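Local structure of SusD superfamily protein (Bacteroides vulgatus, 3MYV) at residues Asn18-Asn21 with Gly22-Leu26; Trp76-Pro79 with Phe80-Arg84; Met114-Ile117 with Ala118-Phe122. The protein probably binds polysaccharide at the outer membrane of this gut bacterium as a SusD-type glycan-binding protein. All blocks are in the same frame, centred on the assembly; numbering follows the deposited sequence.

Contact 1: Asn18-Asn21 with Gly22-Leu26; sequences NAVN and GLYDL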
loop_
_atom_site.group_PDB
_atom_site.type_symbol
_atom_site.label_atom_id
_atom_site.label_comp_id
_atom_site.label_asym_id
_atom_site.label_seq_id
_atom_site.Cartn_x
_atom_site.Cartn_y
_atom_site.Cartn_z
ATOM N N ASN A 18 -23.859 1.303 6.527
ATOM C CA ASN A 18 -23.451 2.694 6.760
ATOM C C ASN A 18 -22.256 2.821 7.680
ATOM O O ASN A 18 -21.364 3.639 7.423
ATOM C CB ASN A 18 -24.613 3.528 7.305
ATOM C CG ASN A 18 -25.734 3.704 6.282
ATOM O OD1 ASN A 18 -25.503 3.686 5.068
ATOM N ND2 ASN A 18 -26.949 3.854 6.773
ATOM N N ALA A 19 -22.221 2.010 8.739
ATOM C CA ALA A 19 -21.072 1.998 9.640
ATOM C C ALA A 19 -19.817 1.570 8.862
ATOM O O ALA A 19 -18.743 2.171 9.004
ATOM C CB ALA A 19 -21.322 1.051 10.839
ATOM N N VAL A 20 -19.954 0.529 8.035
ATOM C CA VAL A 20 -18.801 0.000 7.285
ATOM C C VAL A 20 -18.311 1.060 6.310
ATOM O O VAL A 20 -17.108 1.332 6.246
ATOM C CB VAL A 20 -19.107 -1.365 6.583
ATOM C CG1 VAL A 20 -17.962 -1.770 5.636
ATOM C CG2 VAL A 20 -19.355 -2.449 7.657
ATOM N N ASN A 21 -19.251 1.722 5.631
ATOM C CA ASN A 21 -18.926 2.851 4.759
ATOM C C ASN A 21 -18.069 3.926 5.473
ATOM O O ASN A 21 -17.085 4.433 4.906
ATOM C CB ASN A 21 -20.227 3.456 4.220
ATOM C CG ASN A 21 -20.054 4.103 2.888
ATOM O OD1 ASN A 21 -19.904 3.423 1.882
ATOM N ND2 ASN A 21 -20.060 5.432 2.869
ATOM N N GLY A 22 -18.423 4.240 6.716
ATOM C CA GLY A 22 -17.689 5.215 7.553
ATOM C C GLY A 22 -16.230 4.830 7.820
ATOM O O GLY A 22 -15.361 5.691 8.004
ATOM N N LEU A 23 -15.956 3.535 7.869
ATOM C CA LEU A 23 -14.570 3.065 7.991
ATOM C C LEU A 23 -13.742 3.542 6.789
ATOM O O LEU A 23 -12.614 4.010 6.948
ATOM C CB LEU A 23 -14.502 1.549 8.112
ATOM C CG LEU A 23 -15.285 0.840 9.227
ATOM C CD1 LEU A 23 -15.133 -0.685 9.036
ATOM C CD2 LEU A 23 -14.841 1.289 10.635
ATOM N N TYR A 24 -14.318 3.467 5.589
ATOM C CA TYR A 24 -13.592 3.934 4.404
ATOM C C TYR A 24 -13.493 5.455 4.344
ATOM O O TYR A 24 -12.459 5.992 3.925
ATOM C CB TYR A 24 -14.222 3.408 3.139
ATOM C CG TYR A 24 -14.166 1.915 2.997
ATOM C CD1 TYR A 24 -15.156 1.111 3.545
ATOM C CD2 TYR A 24 -13.128 1.303 2.297
ATOM C CE1 TYR A 24 -15.137 -0.279 3.369
ATOM C CE2 TYR A 24 -13.083 -0.059 2.124
ATOM C CZ TYR A 24 -14.086 -0.859 2.671
ATOM O OH TYR A 24 -14.077 -2.211 2.472
ATOM N N ASP A 25 -14.544 6.161 4.770
ATOM C CA ASP A 25 -14.434 7.615 4.937
ATOM C C ASP A 25 -13.202 7.965 5.798
ATOM O O ASP A 25 -12.440 8.845 5.447
ATOM C CB ASP A 25 -15.697 8.242 5.554
ATOM C CG ASP A 25 -16.903 8.185 4.636
ATOM O OD1 ASP A 25 -16.739 7.986 3.416
ATOM O OD2 ASP A 25 -18.030 8.321 5.147
ATOM N N LEU A 26 -13.022 7.273 6.930
ATOM C CA LEU A 26 -11.891 7.545 7.800
ATOM C C LEU A 26 -10.569 7.223 7.096
ATOM O O LEU A 26 -9.550 7.917 7.246
ATOM C CB LEU A 26 -12.003 6.718 9.104
ATOM C CG LEU A 26 -13.110 7.161 10.047
ATOM C CD1 LEU A 26 -13.482 6.084 11.118
ATOM C CD2 LEU A 26 -12.706 8.502 10.697
HETATM O O HOH W 1 -20.337 7.049 4.995
#
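Asn21 and Asp25, one helical turn apart, are joined twice: through the backbone and through a water. Asp25 N gives a nearly straight bond (164°) to Asn21 O over 3.1 Å and meets that oxygen in the carbonyl plane. Beyond the backbone, a single water takes a hydrogen bond from Asn21 ND2 at 2.7 Å and donates one to Asp25 OD2 at 2.6 Å, so the amide and the carboxylate, too far apart to bond directly, are bridged across the turn. The other end of the Asn21 amide, OD1, accepts from Arg186, which fixes the rotation of the group. Gly22, within the span of both this pair and the next, donates its N-H to Asn18 O, Gly22 N lying 3.1 Å from it.

Val20 and Tyr24 form the second i, i+4 pair, lying side by side and pointing the same way. With chi1 at 171°, Val20 CG1 is swung opposite the backbone N and comes to the edge of the tyrosine ring, in its plane, 3.9 Å from Tyr24 CE1. The same edge skirts the backbone, with Tyr24 CD1 3.3 Å from Val20 O. All of this belongs to helix 13-27, in the TPR-like helical part of the SusD fold; its inner face rests on helix 103-128, where Val20 touches Glu112 and Thr113. Glu112 OE2 and the backbone N of Met187 both bond the Tyr24 hydroxyl.

Contact 2: Trp76-Pro79 with Phe80-Arg84; sequences WGRP and FYILR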
loop_
_atom_site.group_PDB
_atom_site.type_symbol
_atom_site.label_atom_id
_atom_site.label_comp_id
_atom_site.label_asym_id
_atom_site.label_seq_id
_atom_site.Cartn_x
_atom_site.Cartn_y
_atom_site.Cartn_z
ATOM N N TRP A 76 -0.180 6.327 12.764
ATOM C CA TRP A 76 -0.527 5.620 14.010
ATOM C C TRP A 76 -1.991 5.816 14.333
ATOM O O TRP A 76 -2.746 4.849 14.438
ATOM C CB TRP A 76 0.293 6.134 15.200
ATOM C CG TRP A 76 -0.082 5.568 16.564
ATOM C CD1 TRP A 76 -1.047 6.045 17.410
ATOM C CD2 TRP A 76 0.562 4.493 17.270
ATOM N NE1 TRP A 76 -1.071 5.311 18.569
ATOM C CE2 TRP A 76 -0.084 4.367 18.525
ATOM C CE3 TRP A 76 1.592 3.611 16.955
ATOM C CZ2 TRP A 76 0.292 3.401 19.487
ATOM C CZ3 TRP A 76 1.983 2.650 17.915
ATOM C CH2 TRP A 76 1.323 2.547 19.156
ATOM N N GLY A 77 -2.374 7.071 14.559
ATOM C CA GLY A 77 -3.717 7.373 15.045
ATOM C C GLY A 77 -4.883 6.913 14.193
ATOM O O GLY A 77 -5.904 6.430 14.713
ATOM N N ARG A 78 -4.792 7.101 12.891
ATOM C CA ARG A 78 -5.944 6.832 12.040
ATOM C C ARG A 78 -6.220 5.324 11.891
ATOM O O ARG A 78 -7.356 4.907 12.082
ATOM C CB ARG A 78 -5.838 7.564 10.684
ATOM C CG ARG A 78 -7.049 7.385 9.771
ATOM C CD ARG A 78 -8.347 7.691 10.438
ATOM N NE ARG A 78 -8.310 9.040 10.953
ATOM C CZ ARG A 78 -8.621 10.146 10.271
ATOM N NH1 ARG A 78 -9.094 10.114 9.028
ATOM N NH2 ARG A 78 -8.520 11.312 10.882
ATOM N N PRO A 79 -5.185 4.487 11.628
ATOM C CA PRO A 79 -5.510 3.059 11.588
ATOM C C PRO A 79 -6.025 2.538 12.944
ATOM O O PRO A 79 -6.879 1.675 12.981
ATOM C CB PRO A 79 -4.168 2.401 11.245
ATOM C CG PRO A 79 -3.523 3.422 10.384
ATOM C CD PRO A 79 -3.868 4.748 11.025
ATOM N N PHE A 80 -5.525 3.075 14.053
ATOM C CA PHE A 80 -6.019 2.617 15.358
ATOM C C PHE A 80 -7.450 3.036 15.588
ATOM O O PHE A 80 -8.209 2.273 16.163
ATOM C CB PHE A 80 -5.148 3.077 16.526
ATOM C CG PHE A 80 -4.033 2.144 16.810
ATOM C CD1 PHE A 80 -4.284 0.821 17.129
ATOM C CD2 PHE A 80 -2.723 2.558 16.688
ATOM C CE1 PHE A 80 -3.241 -0.058 17.394
ATOM C CE2 PHE A 80 -1.690 1.682 16.951
ATOM C CZ PHE A 80 -1.939 0.390 17.304
ATOM N N TYR A 81 -7.800 4.250 15.153
ATOM C CA TYR A 81 -9.148 4.745 15.278
ATOM C C TYR A 81 -10.102 3.864 14.469
ATOM O O TYR A 81 -11.165 3.484 14.945
ATOM C CB TYR A 81 -9.238 6.229 14.836
ATOM C CG TYR A 81 -10.589 6.847 15.151
ATOM C CD1 TYR A 81 -11.666 6.716 14.269
ATOM C CD2 TYR A 81 -10.802 7.523 16.346
ATOM C CE1 TYR A 81 -12.892 7.246 14.555
ATOM C CE2 TYR A 81 -12.052 8.065 16.645
ATOM C CZ TYR A 81 -13.084 7.914 15.741
ATOM O OH TYR A 81 -14.311 8.434 16.016
ATOM N N ILE A 82 -9.708 3.529 13.254
ATOM C CA ILE A 82 -10.518 2.681 12.405
ATOM C C ILE A 82 -10.702 1.292 13.024
ATOM O O ILE A 82 -11.813 0.741 13.011
ATOM C CB ILE A 82 -9.939 2.600 10.977
ATOM C CG1 ILE A 82 -9.988 3.967 10.274
ATOM C CG2 ILE A 82 -10.714 1.568 10.122
ATOM C CD1 ILE A 82 -9.063 4.066 9.024
ATOM N N LEU A 83 -9.629 0.733 13.575
ATOM C CA LEU A 83 -9.700 -0.566 14.248
ATOM C C LEU A 83 -10.715 -0.571 15.400
ATOM O O LEU A 83 -11.464 -1.505 15.563
ATOM C CB LEU A 83 -8.312 -0.948 14.780
ATOM C CG LEU A 83 -7.355 -1.553 13.737
ATOM C CD1 LEU A 83 -5.885 -1.474 14.179
ATOM C CD2 LEU A 83 -7.724 -3.023 13.418
ATOM N N ARG A 84 -10.733 0.488 16.199
ATOM C CA ARG A 84 -11.712 0.605 17.258
ATOM C C ARG A 84 -13.120 0.622 16.704
ATOM O O ARG A 84 -13.994 -0.089 17.231
ATOM C CB ARG A 84 -11.503 1.905 18.069
ATOM C CG ARG A 84 -12.629 2.157 19.101
ATOM C CD ARG A 84 -12.711 3.619 19.511
ATOM N NE ARG A 84 -11.806 3.888 20.617
#
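Tyr81 N donates to Gly77 O over 2.9 Å, and two further bonds of the same i, i+4 kind follow it along the helix. In the next, Ile82 N reaches Arg78 O with an N-H...O angle of 166°; Leu83 N then bonds Pro79 O. At the start of the run the bond from Phe80 N to Trp76 O is weak, 3.3 Å long. The guanidinium of Arg78 bonds the backbone oxygen of Leu26 through NH1, while its aliphatic part stays close to the helix: the chain bends at chi2 and chi3, and Arg78 CG lies 4.0 Å from Ile82 CD1.

The aromatic pair makes the main side-chain contact. Trp76 CG lies opposite the backbone N (chi1 174°), which lays the indole face against the Phe80 ring. The phenyl brings its edge to that face, Phe80 CE2 standing 3.4 Å above the centre of the indole plane and 3.5 Å from Trp76 CE2. The planes meet at 57°, with the phenyl centroid 4.7 Å from that of the six-membered indole ring. Phe128 adds a second edge-to-face partner to the indole, and Pro143 touches both side chains. An alanine in place of Trp76 would probably open a gap beside Phe80 and leave Phe128 without its edge-to-face partner. The whole is an i, i+4 aromatic pair where the chain leads into helix 77-94, in the helical part of the SusD fold.

Contact 3: Met114-Ile117 with Ala118-Phe122; sequences MAVI and ALCQF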
loop_
_atom_site.group_PDB
_atom_site.type_symbol
_atom_site.label_atom_id
_atom_site.label_comp_id
_atom_site.label_asym_id
_atom_site.label_seq_id
_atom_site.Cartn_x
_atom_site.Cartn_y
_atom_site.Cartn_z
HETATM N N MSE A 114 -13.862 -7.295 8.770
HETATM C CA MSE A 114 -12.656 -8.020 9.121
HETATM C C MSE A 114 -11.530 -7.708 8.144
HETATM O O MSE A 114 -10.374 -7.661 8.558
HETATM C CB MSE A 114 -12.914 -9.529 9.198
HETATM C CG MSE A 114 -13.893 -9.938 10.296
HETATM SE SE MSE A 114 -14.475 -11.790 10.131
HETATM C CE MSE A 114 -12.842 -12.648 10.579
ATOM N N ALA A 115 -11.842 -7.538 6.857
ATOM C CA ALA A 115 -10.808 -7.177 5.856
ATOM C C ALA A 115 -10.198 -5.794 6.186
ATOM O O ALA A 115 -8.984 -5.609 6.115
ATOM C CB ALA A 115 -11.422 -7.191 4.427
ATOM N N VAL A 116 -11.053 -4.831 6.533
ATOM C CA VAL A 116 -10.604 -3.504 7.000
ATOM C C VAL A 116 -9.664 -3.620 8.213
ATOM O O VAL A 116 -8.571 -3.046 8.237
ATOM C CB VAL A 116 -11.797 -2.549 7.259
ATOM C CG1 VAL A 116 -11.300 -1.213 7.848
ATOM C CG2 VAL A 116 -12.605 -2.292 5.934
ATOM N N ILE A 117 -10.045 -4.436 9.184
ATOM C CA ILE A 117 -9.218 -4.658 10.373
ATOM C C ILE A 117 -7.853 -5.225 10.005
ATOM O O ILE A 117 -6.820 -4.760 10.471
ATOM C CB ILE A 117 -9.970 -5.586 11.377
ATOM C CG1 ILE A 117 -11.115 -4.796 12.027
ATOM C CG2 ILE A 117 -8.994 -6.219 12.401
ATOM C CD1 ILE A 117 -12.194 -5.676 12.766
ATOM N N ALA A 118 -7.851 -6.206 9.110
ATOM C CA ALA A 118 -6.619 -6.815 8.659
ATOM C C ALA A 118 -5.713 -5.793 7.940
ATOM O O ALA A 118 -4.539 -5.741 8.200
ATOM C CB ALA A 118 -6.931 -8.034 7.732
ATOM N N LEU A 119 -6.270 -4.966 7.060
ATOM C CA LEU A 119 -5.472 -3.947 6.378
ATOM C C LEU A 119 -4.842 -2.936 7.352
ATOM O O LEU A 119 -3.628 -2.667 7.294
ATOM C CB LEU A 119 -6.342 -3.218 5.349
ATOM C CG LEU A 119 -5.660 -2.130 4.529
ATOM C CD1 LEU A 119 -4.396 -2.691 3.858
ATOM C CD2 LEU A 119 -6.641 -1.587 3.486
ATOM N N CYS A 120 -5.654 -2.431 8.279
ATOM C CA CYS A 120 -5.186 -1.471 9.264
ATOM C C CYS A 120 -4.069 -2.075 10.106
ATOM O O CYS A 120 -2.998 -1.474 10.289
ATOM C CB CYS A 120 -6.326 -1.055 10.179
ATOM S SG CYS A 120 -7.522 0.035 9.370
ATOM N N GLN A 121 -4.306 -3.267 10.627
ATOM C CA GLN A 121 -3.271 -3.885 11.471
ATOM C C GLN A 121 -2.009 -4.181 10.678
ATOM O O GLN A 121 -0.873 -4.061 11.203
ATOM C CB GLN A 121 -3.808 -5.123 12.173
ATOM C CG GLN A 121 -2.858 -5.598 13.318
ATOM C CD GLN A 121 -2.913 -4.680 14.535
ATOM O OE1 GLN A 121 -3.991 -4.478 15.112
ATOM N NE2 GLN A 121 -1.733 -4.187 14.984
ATOM N N PHE A 122 -2.171 -4.573 9.412
ATOM C CA PHE A 122 -1.013 -4.858 8.542
ATOM C C PHE A 122 -0.156 -3.615 8.339
ATOM O O PHE A 122 1.060 -3.655 8.509
ATOM C CB PHE A 122 -1.473 -5.449 7.197
ATOM C CG PHE A 122 -0.366 -5.584 6.158
ATOM C CD1 PHE A 122 0.701 -6.450 6.362
ATOM C CD2 PHE A 122 -0.436 -4.908 4.954
ATOM C CE1 PHE A 122 1.702 -6.588 5.392
ATOM C CE2 PHE A 122 0.549 -5.057 3.980
ATOM C CZ PHE A 122 1.620 -5.909 4.206
#
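Val116 and Cys120 stand one turn apart on a buried helix, and their side chains meet only loosely, Val116 CG1 lying 4.3 Å from Cys120 SG. The thiol is held close to the backbone: with chi1 at -73°, Cys120 SG sits opposite the carbonyl carbon of its own residue and lies 3.4 Å from Val116 O. The amide of Cys120 bonds that oxygen, nearly straight (172°).

Leu119 and Gln121 both have CG opposite the backbone N but leave the helix on different sides. Leu119 heads for Met27 and Tyr33. Gln121 bends at chi2 (73°) and places its amide against the end of strand 140-143 and the loop after it, where OE1 accepts from Ile145 N and NE2 donates to Pro143 O; both ends of this buried polar group are thus satisfied by backbone.

The helix concerned, 103-128, lies inside the alpha-helical part of this SusD-family fold, with neighbours on several sides. Val116 faces helix 13-27 through Leu23, Tyr24 and Met27, whereas Ile117 packs against helix 77-94 through Leu83, Ala86 and Leu90, and against Phe166 of helix 160-177. Selenomethionine Met114 extends to the last of these helices, touching Thr170 and Glu173.

Along the backbone the bonds are regular: Leu119 N to Ala115 O and Gln121 N to Ile117 O both measure 2.9 Å, and Ala118 N reaches Met114 O at 3.0 Å. The methyl of Ala118 rests against two carbonyls, its CB 3.6 Å from both Met114 O and Ala115 O.

Each contact is a local turn within a single helix, and they come in series along the chain: contact 1 on helix 13-27, contact 2 on helix 77-94, contact 3 on helix 103-128. The centres of contacts 2 and 3 are about 10 Å apart; that of contact 1 is about 13 Å from each. The three helices touch one another directly. Ile82 of contact 2 sets its CG2 3.6 Å from Cys120 SG of contact 3, and Leu26 of contact 1 packs on Ile82 as well. Residues far apart in sequence thus build one packed cluster of three helices on the same side of the chain's centre, which illustrates how short-range helix contacts present faces for long-range packing.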